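PDB 1WIW: glucose-6-phosphate isomerase like protein from Thermus thermophilus, which probably interconverts phosphorylated sugars as a glucose-6-phosphate and mannose-6-phosphate isomerase of the PGI/PMI family, using paired sugar isomerase (SIS) domains. Local coordinates for residues 2-7 with 156-161; 11-16 with 274-279; 16-21 with 262-267; 185-190 with 267-272. One frame throughout, in Å; residues are numbered along the deposited sequence.

Contact 1. Residues 2-7 with 156-161; sequences RDLDRE and LAYTLL
Two hydrogen bonds join the phenol of Tyr158 to the backbone near the N terminus. Its hydroxyl donates to the carbonyl of Arg2, with Tyr158 OH 2.9 Å from Arg2 O; the carbonyl oxygen is met on a lone pair in its own plane and lies at the edge of the ring. The same OH accepts from Leu4 N at 2.9 Å, with an N-H...O angle of 161°. One hydroxyl, as donor and acceptor, thus pins both sides of Asp3.

An apolar contact lies beside these bonds. Leu4 and Tyr158 reach toward each other tip to tip, Leu4 CD1 standing 3.6 Å from Tyr158 CE2, while the same methyl lies 4.4 Å from Ala157 CB.

Local bonds shape the N-terminal segment. An Asx turn, Asp5 N to Asp3 OD2 at 2.6 Å, is nested in a type I beta turn from Asp3 to Arg6, and the carboxylate oxygen is approached from above its plane.

Through the two tyrosine bonds and the leucine packing, the contact fastens the N-terminal arm to the last turns of helix 152-160. Helix 251-272 packs against both partners: Leu272 touches Leu4 and Tyr158, and its carbonyl accepts from Arg2 NH2.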
loop_
_atom_site.group_PDB
_atom_site.type_symbol
_atom_site.label_atom_id
_atom_site.label_comp_id
_atom_site.label_asym_id
_atom_site.label_seq_id
_atom_site.Cartn_x
_atom_site.Cartn_y
_atom_site.Cartn_z
ATOM N N ARG B 2 -31.442 -4.708 1.746
ATOM C CA ARG B 2 -31.733 -5.283 0.437
ATOM C C ARG B 2 -31.395 -6.772 0.375
ATOM O O ARG B 2 -30.461 -7.240 1.032
ATOM C CB ARG B 2 -30.983 -4.508 -0.652
ATOM C CG ARG B 2 -31.373 -3.023 -0.702
ATOM C CD ARG B 2 -30.712 -2.289 -1.855
ATOM N NE ARG B 2 -31.154 -0.897 -1.936
ATOM C CZ ARG B 2 -30.775 0.063 -1.099
ATOM N NH1 ARG B 2 -31.238 1.297 -1.247
ATOM N NH2 ARG B 2 -29.920 -0.202 -0.121
ATOM N N ASP B 3 -32.177 -7.504 -0.415
ATOM C CA ASP B 3 -32.021 -8.945 -0.571
ATOM C C ASP B 3 -31.389 -9.268 -1.923
ATOM O O ASP B 3 -31.958 -8.975 -2.970
ATOM C CB ASP B 3 -33.400 -9.604 -0.435
ATOM C CG ASP B 3 -33.354 -11.119 -0.531
ATOM O OD1 ASP B 3 -34.379 -11.758 -0.199
ATOM O OD2 ASP B 3 -32.316 -11.675 -0.942
ATOM N N LEU B 4 -30.201 -9.866 -1.884
ATOM C CA LEU B 4 -29.466 -10.224 -3.092
ATOM C C LEU B 4 -30.115 -11.374 -3.853
ATOM O O LEU B 4 -29.637 -11.777 -4.917
ATOM C CB LEU B 4 -28.012 -10.576 -2.738
ATOM C CG LEU B 4 -27.219 -9.414 -2.114
ATOM C CD1 LEU B 4 -25.817 -9.879 -1.714
ATOM C CD2 LEU B 4 -27.137 -8.258 -3.111
ATOM N N ASP B 5 -31.208 -11.903 -3.312
ATOM C CA ASP B 5 -31.906 -12.988 -3.978
ATOM C C ASP B 5 -33.246 -12.530 -4.573
ATOM O O ASP B 5 -34.067 -13.348 -4.989
ATOM C CB ASP B 5 -32.064 -14.173 -3.015
ATOM C CG ASP B 5 -30.733 -14.890 -2.761
ATOM O OD1 ASP B 5 -30.607 -15.636 -1.774
ATOM O OD2 ASP B 5 -29.801 -14.709 -3.570
ATOM N N ARG B 6 -33.449 -11.213 -4.622
ATOM C CA ARG B 6 -34.652 -10.634 -5.221
ATOM C C ARG B 6 -34.205 -9.913 -6.495
ATOM O O ARG B 6 -33.266 -9.107 -6.473
ATOM C CB ARG B 6 -35.343 -9.654 -4.255
ATOM C CG ARG B 6 -36.133 -10.344 -3.129
ATOM C CD ARG B 6 -36.734 -9.336 -2.150
ATOM N NE ARG B 6 -37.726 -8.456 -2.769
ATOM C CZ ARG B 6 -39.040 -8.668 -2.755
ATOM N NH1 ARG B 6 -39.855 -7.805 -3.352
ATOM N NH2 ARG B 6 -39.542 -9.730 -2.142
ATOM N N GLU B 7 -34.882 -10.199 -7.602
ATOM C CA GLU B 7 -34.518 -9.625 -8.889
ATOM C C GLU B 7 -34.491 -8.103 -9.006
ATOM O O GLU B 7 -33.615 -7.556 -9.678
ATOM C CB GLU B 7 -35.416 -10.192 -9.990
ATOM C CG GLU B 7 -34.786 -10.089 -11.375
ATOM C CD GLU B 7 -35.735 -10.484 -12.489
ATOM O OE1 GLU B 7 -36.415 -11.523 -12.356
ATOM O OE2 GLU B 7 -35.792 -9.757 -13.503
ATOM N N LEU B 156 -20.348 -12.841 1.860
ATOM C CA LEU B 156 -19.330 -11.907 2.352
ATOM C C LEU B 156 -19.799 -10.455 2.260
ATOM O O LEU B 156 -19.487 -9.638 3.126
ATOM C CB LEU B 156 -18.018 -12.074 1.574
ATOM C CG LEU B 156 -16.844 -11.188 2.025
ATOM C CD1 LEU B 156 -16.591 -11.395 3.520
ATOM C CD2 LEU B 156 -15.582 -11.523 1.219
ATOM N N ALA B 157 -20.549 -10.137 1.210
ATOM C CA ALA B 157 -21.049 -8.781 1.024
ATOM C C ALA B 157 -21.888 -8.382 2.234
ATOM O O ALA B 157 -21.760 -7.275 2.755
ATOM C CB ALA B 157 -21.876 -8.695 -0.269
ATOM N N TYR B 158 -22.742 -9.292 2.687
ATOM C CA TYR B 158 -23.577 -9.020 3.851
ATOM C C TYR B 158 -22.716 -8.771 5.088
ATOM O O TYR B 158 -23.040 -7.923 5.917
ATOM C CB TYR B 158 -24.541 -10.184 4.097
ATOM C CG TYR B 158 -25.785 -10.124 3.238
ATOM C CD1 TYR B 158 -26.702 -9.080 3.384
ATOM C CD2 TYR B 158 -26.036 -11.088 2.269
ATOM C CE1 TYR B 158 -27.840 -8.999 2.582
ATOM C CE2 TYR B 158 -27.172 -11.019 1.461
ATOM C CZ TYR B 158 -28.067 -9.969 1.624
ATOM O OH TYR B 158 -29.180 -9.881 0.824
ATOM N N THR B 159 -21.616 -9.506 5.207
ATOM C CA THR B 159 -20.705 -9.345 6.344
ATOM C C THR B 159 -19.986 -7.990 6.310
ATOM O O THR B 159 -19.672 -7.409 7.357
ATOM C CB THR B 159 -19.630 -10.453 6.354
ATOM O OG1 THR B 159 -20.262 -11.735 6.465
ATOM C CG2 THR B 159 -18.666 -10.253 7.521
ATOM N N LEU B 160 -19.716 -7.498 5.104
ATOM C CA LEU B 160 -19.024 -6.225 4.933
ATOM C C LEU B 160 -19.971 -5.021 4.961
ATOM O O LEU B 160 -19.527 -3.877 5.076
ATOM C CB LEU B 160 -18.226 -6.250 3.620
ATOM C CG LEU B 160 -16.759 -6.712 3.651
ATOM C CD1 LEU B 160 -16.515 -7.709 4.757
ATOM C CD2 LEU B 160 -16.383 -7.287 2.295
ATOM N N LEU B 161 -21.272 -5.282 4.873
ATOM C CA LEU B 161 -22.265 -4.212 4.884
ATOM C C LEU B 161 -22.131 -3.350 6.138
ATOM O O LEU B 161 -22.188 -3.853 7.259
ATOM C CB LEU B 161 -23.679 -4.800 4.799
ATOM C CG LEU B 161 -24.859 -3.823 4.887
ATOM C CD1 LEU B 161 -24.790 -2.801 3.772
ATOM C CD2 LEU B 161 -26.166 -4.601 4.817
#

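Contact 2. Residues 11-16 with 274-279; sequences LVDRTG and GVDPGD
Val12 and Asp276 form the centre of this pairing of two loops, which run in nearly the same direction (6° apart) with CA atoms 5.2 Å from each other at these residues. The packing is largely side chain against backbone. Val12 CG2, anti to its own backbone N, presses on the peptide between Val275 and Asp276, 3.3 Å from Asp276 N. Pro277 crosses the Asp13 side chain at about a right angle, its CG 3.7 Å from Asp13 OD2, and Thr15 OG1 lies 3.8 Å from Gly278 CA.

Conventional hydrogen bonds between the two loops are absent; the polar contacts are a CA-H...O contact and a water bridge. Asp276 CA makes the former with Val12 O, and its carboxylate carbon CG sits 3.2 Å from that oxygen, with both carboxylate oxygens near it; all are acceptors, so no bond forms. The carboxylate turns back on its own loop in an Asx turn, OD1 accepting from Gly278 N at 2.8 Å. An alanine at Asp276 would probably leave Gly278 N without this acceptor and open a gap beside Val12 O, where the carboxylate now lies. Asp13 OD2 is 4.3 Å from Asp276 OD1, a proximity of like charges likely to be eased by the bonds Asp13 accepts from Tyr267 OH, Leu17 N and Ala18 N. A water bonded to Thr15 OG1 bridges, weakly, to Asp279 N.

In the fold, the lead-in to helix 17-23 lies against the loop that leaves helix 251-272 through a Schellman motif at Gly274. Val12 touches Leu271 of that helix, and Pro277 rests on Tyr267 and Ala270.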
loop_
_atom_site.group_PDB
_atom_site.type_symbol
_atom_site.label_atom_id
_atom_site.label_comp_id
_atom_site.label_asym_id
_atom_site.label_seq_id
_atom_site.Cartn_x
_atom_site.Cartn_y
_atom_site.Cartn_z
ATOM N N LEU B 11 -31.747 -3.973 -10.617
ATOM C CA LEU B 11 -32.087 -2.922 -11.576
ATOM C C LEU B 11 -31.075 -1.771 -11.598
ATOM O O LEU B 11 -30.877 -1.130 -12.627
ATOM C CB LEU B 11 -33.491 -2.381 -11.282
ATOM C CG LEU B 11 -34.610 -3.397 -11.547
ATOM C CD1 LEU B 11 -35.939 -2.877 -11.041
ATOM C CD2 LEU B 11 -34.670 -3.692 -13.042
ATOM N N VAL B 12 -30.424 -1.512 -10.468
ATOM C CA VAL B 12 -29.450 -0.427 -10.400
ATOM C C VAL B 12 -28.174 -0.729 -11.208
ATOM O O VAL B 12 -27.363 0.168 -11.457
ATOM C CB VAL B 12 -29.077 -0.110 -8.926
ATOM C CG1 VAL B 12 -28.325 -1.283 -8.311
ATOM C CG2 VAL B 12 -28.248 1.158 -8.859
ATOM N N ASP B 13 -28.009 -1.987 -11.618
ATOM C CA ASP B 13 -26.849 -2.416 -12.409
ATOM C C ASP B 13 -27.139 -2.097 -13.876
ATOM O O ASP B 13 -27.209 -2.994 -14.719
ATOM C CB ASP B 13 -26.621 -3.929 -12.248
ATOM C CG ASP B 13 -25.370 -4.420 -12.967
ATOM O OD1 ASP B 13 -25.200 -5.654 -13.092
ATOM O OD2 ASP B 13 -24.553 -3.580 -13.402
ATOM N N ARG B 14 -27.296 -0.810 -14.167
ATOM C CA ARG B 14 -27.609 -0.345 -15.512
ATOM C C ARG B 14 -26.669 -0.764 -16.644
ATOM O O ARG B 14 -27.130 -1.135 -17.723
ATOM C CB ARG B 14 -27.752 1.177 -15.497
ATOM C CG ARG B 14 -28.967 1.656 -14.707
ATOM C CD ARG B 14 -29.116 3.177 -14.761
ATOM N NE ARG B 14 -30.456 3.604 -14.357
ATOM C CZ ARG B 14 -30.856 4.872 -14.293
ATOM N NH1 ARG B 14 -30.020 5.856 -14.602
ATOM N NH2 ARG B 14 -32.101 5.157 -13.928
ATOM N N THR B 15 -25.363 -0.712 -16.413
ATOM C CA THR B 15 -24.409 -1.088 -17.453
ATOM C C THR B 15 -24.136 -2.586 -17.522
ATOM O O THR B 15 -23.359 -3.043 -18.358
ATOM C CB THR B 15 -23.069 -0.342 -17.283
ATOM O OG1 THR B 15 -22.536 -0.597 -15.978
ATOM C CG2 THR B 15 -23.271 1.151 -17.460
ATOM N N GLY B 16 -24.778 -3.351 -16.644
ATOM C CA GLY B 16 -24.600 -4.794 -16.648
ATOM C C GLY B 16 -23.210 -5.312 -16.314
ATOM O O GLY B 16 -22.597 -6.017 -17.115
ATOM N N GLY B 274 -27.429 -0.102 -2.729
ATOM C CA GLY B 274 -28.318 0.452 -3.735
ATOM C C GLY B 274 -27.662 1.399 -4.718
ATOM O O GLY B 274 -28.311 2.306 -5.236
ATOM N N VAL B 275 -26.371 1.216 -4.972
ATOM C CA VAL B 275 -25.691 2.078 -5.929
ATOM C C VAL B 275 -25.234 1.266 -7.127
ATOM O O VAL B 275 -25.062 0.046 -7.046
ATOM C CB VAL B 275 -24.468 2.798 -5.311
ATOM C CG1 VAL B 275 -24.929 3.738 -4.200
ATOM C CG2 VAL B 275 -23.460 1.780 -4.793
ATOM N N ASP B 276 -25.057 1.952 -8.244
ATOM C CA ASP B 276 -24.628 1.307 -9.468
ATOM C C ASP B 276 -23.172 0.866 -9.323
ATOM O O ASP B 276 -22.294 1.681 -9.057
ATOM C CB ASP B 276 -24.755 2.284 -10.638
ATOM C CG ASP B 276 -24.584 1.608 -11.984
ATOM O OD1 ASP B 276 -23.992 0.508 -12.030
ATOM O OD2 ASP B 276 -25.036 2.180 -12.997
ATOM N N PRO B 277 -22.905 -0.438 -9.484
ATOM C CA PRO B 277 -21.546 -0.985 -9.378
ATOM C C PRO B 277 -20.680 -0.597 -10.581
ATOM O O PRO B 277 -19.450 -0.679 -10.528
ATOM C CB PRO B 277 -21.789 -2.487 -9.300
ATOM C CG PRO B 277 -23.019 -2.664 -10.149
ATOM C CD PRO B 277 -23.891 -1.509 -9.719
ATOM N N GLY B 278 -21.329 -0.167 -11.661
ATOM C CA GLY B 278 -20.598 0.224 -12.855
ATOM C C GLY B 278 -19.937 1.584 -12.707
ATOM O O GLY B 278 -20.191 2.293 -11.733
ATOM N N ASP B 279 -19.090 1.947 -13.668
ATOM C CA ASP B 279 -18.394 3.230 -13.636
ATOM C C ASP B 279 -19.322 4.369 -14.048
ATOM O O ASP B 279 -19.276 5.461 -13.481
ATOM C CB ASP B 279 -17.189 3.231 -14.591
ATOM C CG ASP B 279 -16.074 2.286 -14.152
ATOM O OD1 ASP B 279 -16.000 1.943 -12.951
ATOM O OD2 ASP B 279 -15.256 1.903 -15.016
HETATM O O HOH W 1 -20.052 1.223 -16.552
#

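Contact 3. Residues 16-21 with 262-267; sequences GLALEL and MAWTAY
Leu21 is set against Trp264 and Tyr267 where two antiparallel helices pack, their short segments 169° apart in direction and 10.9 Å between axes. This helix pair joins helix 17-23, near the start of the chain, to helix 251-272 of the C-terminal SIS domain. In the first shell, Leu21 covers one face of the indole: CB is 3.4 Å from Trp264 CZ2 near the rim, and CD1 makes a CH-pi contact 3.7 Å from the centroid of the six-membered ring, 14° off its normal. The two side chains slide past each other in opposite directions. The other methyl, Leu21 CD2, meets Ala263 CB at 3.8 Å. An alanine at Trp264 would probably open a gap where the indole face now meets Leu21 CB and CD1, leaving Leu21 held by Ala263 and Tyr267.

Tyr267 takes up the other end of the contact. Its CG is anti to the backbone N (chi1 173°), and the ring passes obliquely to Leu17 CB, Ala18 CB and Leu21 CD1.

Farther out, Trp264 packs edge-to-face with Tyr260 and touches Ala153 of helix 152-160, while Ala263 meets Leu182 of helix 174-185. The tip of Tyr267 is held by Asp13, the residue that also binds the start of helix 17-23. There Tyr267 OH comes to 3.2 Å from Ala18 CB.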
loop_
_atom_site.group_PDB
_atom_site.type_symbol
_atom_site.label_atom_id
_atom_site.label_comp_id
_atom_site.label_asym_id
_atom_site.label_seq_id
_atom_site.Cartn_x
_atom_site.Cartn_y
_atom_site.Cartn_z
ATOM N N GLY B 16 -24.778 -3.351 -16.644
ATOM C CA GLY B 16 -24.600 -4.794 -16.648
ATOM C C GLY B 16 -23.210 -5.312 -16.314
ATOM O O GLY B 16 -22.597 -6.017 -17.115
ATOM N N LEU B 17 -22.708 -4.987 -15.129
ATOM C CA LEU B 17 -21.389 -5.465 -14.737
ATOM C C LEU B 17 -21.469 -6.962 -14.420
ATOM O O LEU B 17 -20.479 -7.679 -14.528
ATOM C CB LEU B 17 -20.875 -4.693 -13.519
ATOM C CG LEU B 17 -19.411 -4.938 -13.138
ATOM C CD1 LEU B 17 -18.519 -4.529 -14.304
ATOM C CD2 LEU B 17 -19.046 -4.141 -11.885
ATOM N N ALA B 18 -22.654 -7.429 -14.038
ATOM C CA ALA B 18 -22.837 -8.842 -13.720
ATOM C C ALA B 18 -22.491 -9.683 -14.948
ATOM O O ALA B 18 -21.864 -10.735 -14.838
ATOM C CB ALA B 18 -24.273 -9.102 -13.285
ATOM N N LEU B 19 -22.894 -9.207 -16.123
ATOM C CA LEU B 19 -22.605 -9.929 -17.359
ATOM C C LEU B 19 -21.103 -9.913 -17.654
ATOM O O LEU B 19 -20.534 -10.926 -18.056
ATOM C CB LEU B 19 -23.374 -9.310 -18.533
ATOM C CG LEU B 19 -22.987 -9.818 -19.930
ATOM C CD1 LEU B 19 -23.203 -11.326 -20.020
ATOM C CD2 LEU B 19 -23.804 -9.088 -20.981
ATOM N N GLU B 20 -20.464 -8.765 -17.458
ATOM C CA GLU B 20 -19.029 -8.658 -17.711
ATOM C C GLU B 20 -18.251 -9.557 -16.744
ATOM O O GLU B 20 -17.280 -10.212 -17.132
ATOM C CB GLU B 20 -18.560 -7.202 -17.575
ATOM C CG GLU B 20 -17.105 -6.995 -17.963
ATOM C CD GLU B 20 -16.676 -5.529 -17.965
ATOM O OE1 GLU B 20 -15.478 -5.263 -18.225
ATOM O OE2 GLU B 20 -17.531 -4.645 -17.719
ATOM N N LEU B 21 -18.678 -9.582 -15.488
ATOM C CA LEU B 21 -18.033 -10.423 -14.484
ATOM C C LEU B 21 -18.147 -11.876 -14.922
ATOM O O LEU B 21 -17.177 -12.637 -14.860
ATOM C CB LEU B 21 -18.718 -10.247 -13.121
ATOM C CG LEU B 21 -18.335 -9.018 -12.286
ATOM C CD1 LEU B 21 -19.362 -8.794 -11.175
ATOM C CD2 LEU B 21 -16.938 -9.223 -11.698
HETATM N N MSE B 262 -13.439 -11.367 -5.052
HETATM C CA MSE B 262 -13.620 -10.065 -4.416
HETATM C C MSE B 262 -14.310 -9.085 -5.368
HETATM O O MSE B 262 -15.031 -8.194 -4.928
HETATM C CB MSE B 262 -12.278 -9.496 -3.951
HETATM C CG MSE B 262 -11.666 -10.272 -2.791
HETATM SE SE MSE B 262 -12.803 -10.312 -1.193
HETATM C CE MSE B 262 -11.497 -9.749 0.080
ATOM N N ALA B 263 -14.093 -9.240 -6.671
ATOM C CA ALA B 263 -14.750 -8.354 -7.633
ATOM C C ALA B 263 -16.249 -8.618 -7.520
ATOM O O ALA B 263 -17.053 -7.691 -7.474
ATOM C CB ALA B 263 -14.266 -8.638 -9.052
ATOM N N TRP B 264 -16.613 -9.897 -7.471
ATOM C CA TRP B 264 -18.010 -10.286 -7.326
ATOM C C TRP B 264 -18.564 -9.798 -5.987
ATOM O O TRP B 264 -19.704 -9.347 -5.903
ATOM C CB TRP B 264 -18.152 -11.811 -7.401
ATOM C CG TRP B 264 -18.431 -12.334 -8.785
ATOM C CD1 TRP B 264 -17.597 -13.080 -9.563
ATOM C CD2 TRP B 264 -19.640 -12.165 -9.538
ATOM N NE1 TRP B 264 -18.212 -13.393 -10.757
ATOM C CE2 TRP B 264 -19.466 -12.842 -10.767
ATOM C CE3 TRP B 264 -20.856 -11.508 -9.291
ATOM C CZ2 TRP B 264 -20.463 -12.881 -11.752
ATOM C CZ3 TRP B 264 -21.852 -11.548 -10.274
ATOM C CH2 TRP B 264 -21.646 -12.230 -11.488
ATOM N N THR B 265 -17.751 -9.897 -4.937
ATOM C CA THR B 265 -18.181 -9.472 -3.612
ATOM C C THR B 265 -18.460 -7.967 -3.629
ATOM O O THR B 265 -19.490 -7.514 -3.132
ATOM C CB THR B 265 -17.101 -9.803 -2.557
ATOM O OG1 THR B 265 -16.889 -11.222 -2.528
ATOM C CG2 THR B 265 -17.527 -9.325 -1.173
ATOM N N ALA B 266 -17.540 -7.206 -4.217
ATOM C CA ALA B 266 -17.685 -5.760 -4.322
ATOM C C ALA B 266 -18.948 -5.429 -5.117
ATOM O O ALA B 266 -19.643 -4.463 -4.812
ATOM C CB ALA B 266 -16.461 -5.163 -5.007
ATOM N N TYR B 267 -19.233 -6.240 -6.137
ATOM C CA TYR B 267 -20.419 -6.056 -6.978
ATOM C C TYR B 267 -21.683 -6.136 -6.125
ATOM O O TYR B 267 -22.549 -5.252 -6.182
ATOM C CB TYR B 267 -20.471 -7.143 -8.060
ATOM C CG TYR B 267 -21.753 -7.156 -8.881
ATOM C CD1 TYR B 267 -21.951 -6.254 -9.931
ATOM C CD2 TYR B 267 -22.784 -8.043 -8.576
ATOM C CE1 TYR B 267 -23.155 -6.235 -10.657
ATOM C CE2 TYR B 267 -23.989 -8.031 -9.291
ATOM C CZ TYR B 267 -24.170 -7.127 -10.324
ATOM O OH TYR B 267 -25.376 -7.102 -10.999
#

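Contact 4. Residues 185-190 with 267-272; sequences RVAKSL and YYLALL
The turn that follows helix 174-185 packs on the last turns of helix 251-272, in the C-terminal SIS domain. Small side chains let the backbones come close: Ala187 CA and Ala270 CA are 4.1 Å apart. Ala270 CB points into the turn, 3.3 Å from Val186 O and 3.8 Å from Ala187 CA. Ala187 CB meets Leu269, with CD2 at 3.9 Å. Val186 CG1, anti to its own backbone N (chi1 176°), lies against the backbone of Tyr267 rather than its ring, 3.5 Å from Tyr267 N.

The turn is braced from within. Lys188 leaves the helical conformation with a positive phi of 55°, and its side chain folds back so that NZ donates to Arg185 O, with a weak second bond to Val186 O. NZ also bonds the carbonyls of Asp276 and Gly278, so the buried ammonium gathers backbone oxygens from the end of helix 174-185 and the turn after it, and from the loop after helix 251-272.

The surroundings reach the dimer interface: Arg185 pairs with Glu46 and Asp279 of its own chain and with Glu200 of the second subunit, and Leu190 packs on Phe201 of that subunit. Ser189 approaches Leu269 CD2 more loosely through its hydroxyl, which is turned back to Ala187: Ser189 OG donates to Ala187 O at 2.9 Å, from above the carbonyl plane.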
loop_
_atom_site.group_PDB
_atom_site.type_symbol
_atom_site.label_atom_id
_atom_site.label_comp_id
_atom_site.label_asym_id
_atom_site.label_seq_id
_atom_site.Cartn_x
_atom_site.Cartn_y
_atom_site.Cartn_z
ATOM N N ARG B 185 -13.941 1.238 -6.554
ATOM C CA ARG B 185 -14.508 1.456 -7.878
ATOM C C ARG B 185 -15.848 0.791 -8.150
ATOM O O ARG B 185 -16.701 1.368 -8.826
ATOM C CB ARG B 185 -13.532 1.054 -8.987
ATOM C CG ARG B 185 -13.951 1.712 -10.296
ATOM C CD ARG B 185 -13.590 0.953 -11.545
ATOM N NE ARG B 185 -12.181 1.060 -11.874
ATOM C CZ ARG B 185 -11.719 1.165 -13.114
ATOM N NH1 ARG B 185 -10.415 1.250 -13.326
ATOM N NH2 ARG B 185 -12.563 1.208 -14.137
ATOM N N VAL B 186 -16.029 -0.419 -7.629
ATOM C CA VAL B 186 -17.263 -1.167 -7.830
ATOM C C VAL B 186 -18.270 -0.962 -6.699
ATOM O O VAL B 186 -19.430 -0.629 -6.950
ATOM C CB VAL B 186 -16.963 -2.671 -7.983
ATOM C CG1 VAL B 186 -18.265 -3.471 -8.087
ATOM C CG2 VAL B 186 -16.110 -2.898 -9.223
ATOM N N ALA B 187 -17.832 -1.149 -5.454
ATOM C CA ALA B 187 -18.734 -0.990 -4.317
ATOM C C ALA B 187 -18.851 0.466 -3.855
ATOM O O ALA B 187 -19.702 0.789 -3.026
ATOM C CB ALA B 187 -18.278 -1.884 -3.155
ATOM N N LYS B 188 -18.007 1.338 -4.406
ATOM C CA LYS B 188 -18.020 2.757 -4.061
ATOM C C LYS B 188 -17.862 2.901 -2.544
ATOM O O LYS B 188 -18.389 3.841 -1.935
ATOM C CB LYS B 188 -19.350 3.393 -4.505
ATOM C CG LYS B 188 -19.787 3.072 -5.945
ATOM C CD LYS B 188 -18.786 3.582 -6.971
ATOM C CE LYS B 188 -19.316 3.459 -8.399
ATOM N NZ LYS B 188 -19.558 2.046 -8.822
ATOM N N SER B 189 -17.125 1.965 -1.949
ATOM C CA SER B 189 -16.924 1.936 -0.505
ATOM C C SER B 189 -15.466 1.954 -0.069
ATOM O O SER B 189 -14.572 1.517 -0.789
ATOM C CB SER B 189 -17.607 0.698 0.094
ATOM O OG SER B 189 -19.003 0.699 -0.175
ATOM N N LEU B 190 -15.254 2.455 1.139
ATOM C CA LEU B 190 -13.936 2.570 1.734
ATOM C C LEU B 190 -13.499 1.249 2.369
ATOM O O LEU B 190 -14.322 0.506 2.892
ATOM C CB LEU B 190 -13.973 3.662 2.808
ATOM C CG LEU B 190 -12.688 4.043 3.537
ATOM C CD1 LEU B 190 -11.753 4.741 2.565
ATOM C CD2 LEU B 190 -13.013 4.966 4.715
ATOM N N TYR B 267 -19.233 -6.240 -6.137
ATOM C CA TYR B 267 -20.419 -6.056 -6.978
ATOM C C TYR B 267 -21.683 -6.136 -6.125
ATOM O O TYR B 267 -22.549 -5.252 -6.182
ATOM C CB TYR B 267 -20.471 -7.143 -8.060
ATOM C CG TYR B 267 -21.753 -7.156 -8.881
ATOM C CD1 TYR B 267 -21.951 -6.254 -9.931
ATOM C CD2 TYR B 267 -22.784 -8.043 -8.576
ATOM C CE1 TYR B 267 -23.155 -6.235 -10.657
ATOM C CE2 TYR B 267 -23.989 -8.031 -9.291
ATOM C CZ TYR B 267 -24.170 -7.127 -10.324
ATOM O OH TYR B 267 -25.376 -7.102 -10.999
ATOM N N TYR B 268 -21.787 -7.212 -5.346
ATOM C CA TYR B 268 -22.936 -7.418 -4.470
ATOM C C TYR B 268 -23.024 -6.369 -3.360
ATOM O O TYR B 268 -24.121 -5.969 -2.974
ATOM C CB TYR B 268 -22.897 -8.828 -3.867
ATOM C CG TYR B 268 -23.191 -9.910 -4.885
ATOM C CD1 TYR B 268 -22.279 -10.942 -5.127
ATOM C CD2 TYR B 268 -24.372 -9.877 -5.641
ATOM C CE1 TYR B 268 -22.533 -11.921 -6.109
ATOM C CE2 TYR B 268 -24.634 -10.845 -6.620
ATOM C CZ TYR B 268 -23.711 -11.859 -6.851
ATOM O OH TYR B 268 -23.951 -12.784 -7.847
ATOM N N LEU B 269 -21.882 -5.908 -2.855
ATOM C CA LEU B 269 -21.915 -4.898 -1.801
ATOM C C LEU B 269 -22.535 -3.611 -2.345
ATOM O O LEU B 269 -23.333 -2.962 -1.670
ATOM C CB LEU B 269 -20.507 -4.626 -1.260
ATOM C CG LEU B 269 -20.392 -3.569 -0.150
ATOM C CD1 LEU B 269 -21.320 -3.909 1.017
ATOM C CD2 LEU B 269 -18.957 -3.499 0.331
ATOM N N ALA B 270 -22.170 -3.238 -3.569
ATOM C CA ALA B 270 -22.731 -2.040 -4.184
ATOM C C ALA B 270 -24.251 -2.182 -4.254
ATOM O O ALA B 270 -24.985 -1.235 -3.948
ATOM C CB ALA B 270 -22.161 -1.844 -5.587
ATOM N N LEU B 271 -24.720 -3.366 -4.647
ATOM C CA LEU B 271 -26.158 -3.611 -4.736
ATOM C C LEU B 271 -26.807 -3.466 -3.363
ATOM O O LEU B 271 -27.922 -2.955 -3.249
ATOM C CB LEU B 271 -26.444 -5.004 -5.318
ATOM C CG LEU B 271 -25.952 -5.245 -6.753
ATOM C CD1 LEU B 271 -26.569 -6.529 -7.303
ATOM C CD2 LEU B 271 -26.341 -4.068 -7.639
ATOM N N LEU B 272 -26.115 -3.911 -2.318
ATOM C CA LEU B 272 -26.647 -3.785 -0.963
ATOM C C LEU B 272 -26.792 -2.312 -0.556
ATOM O O LEU B 272 -27.685 -1.959 0.215
ATOM C CB LEU B 272 -25.750 -4.523 0.038
ATOM C CG LEU B 272 -25.777 -6.056 -0.039
ATOM C CD1 LEU B 272 -24.813 -6.639 0.986
ATOM C CD2 LEU B 272 -27.187 -6.558 0.226
#

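In the fold
From the N terminus, contact 1 closes a loop of 148 intervening residues by fixing the first residues to helix 152-160. Contact 2 closes the longest, of 257 residues, joining the lead-in of helix 17-23 to the loop after helix 251-272; contacts 3 and 4 both nest inside it. Contact 1 crosses contacts 2 and 3, contact 3 crosses contact 4, and contact 1 closes before contact 4 opens. Contacts 3 and 4 share Tyr267 on helix 251-272, while contacts 2 and 3 share Gly16. Together they bind the N-terminal arm, helix 17-23 and the turn after helix 174-185 around the C-terminal part of helix 251-272.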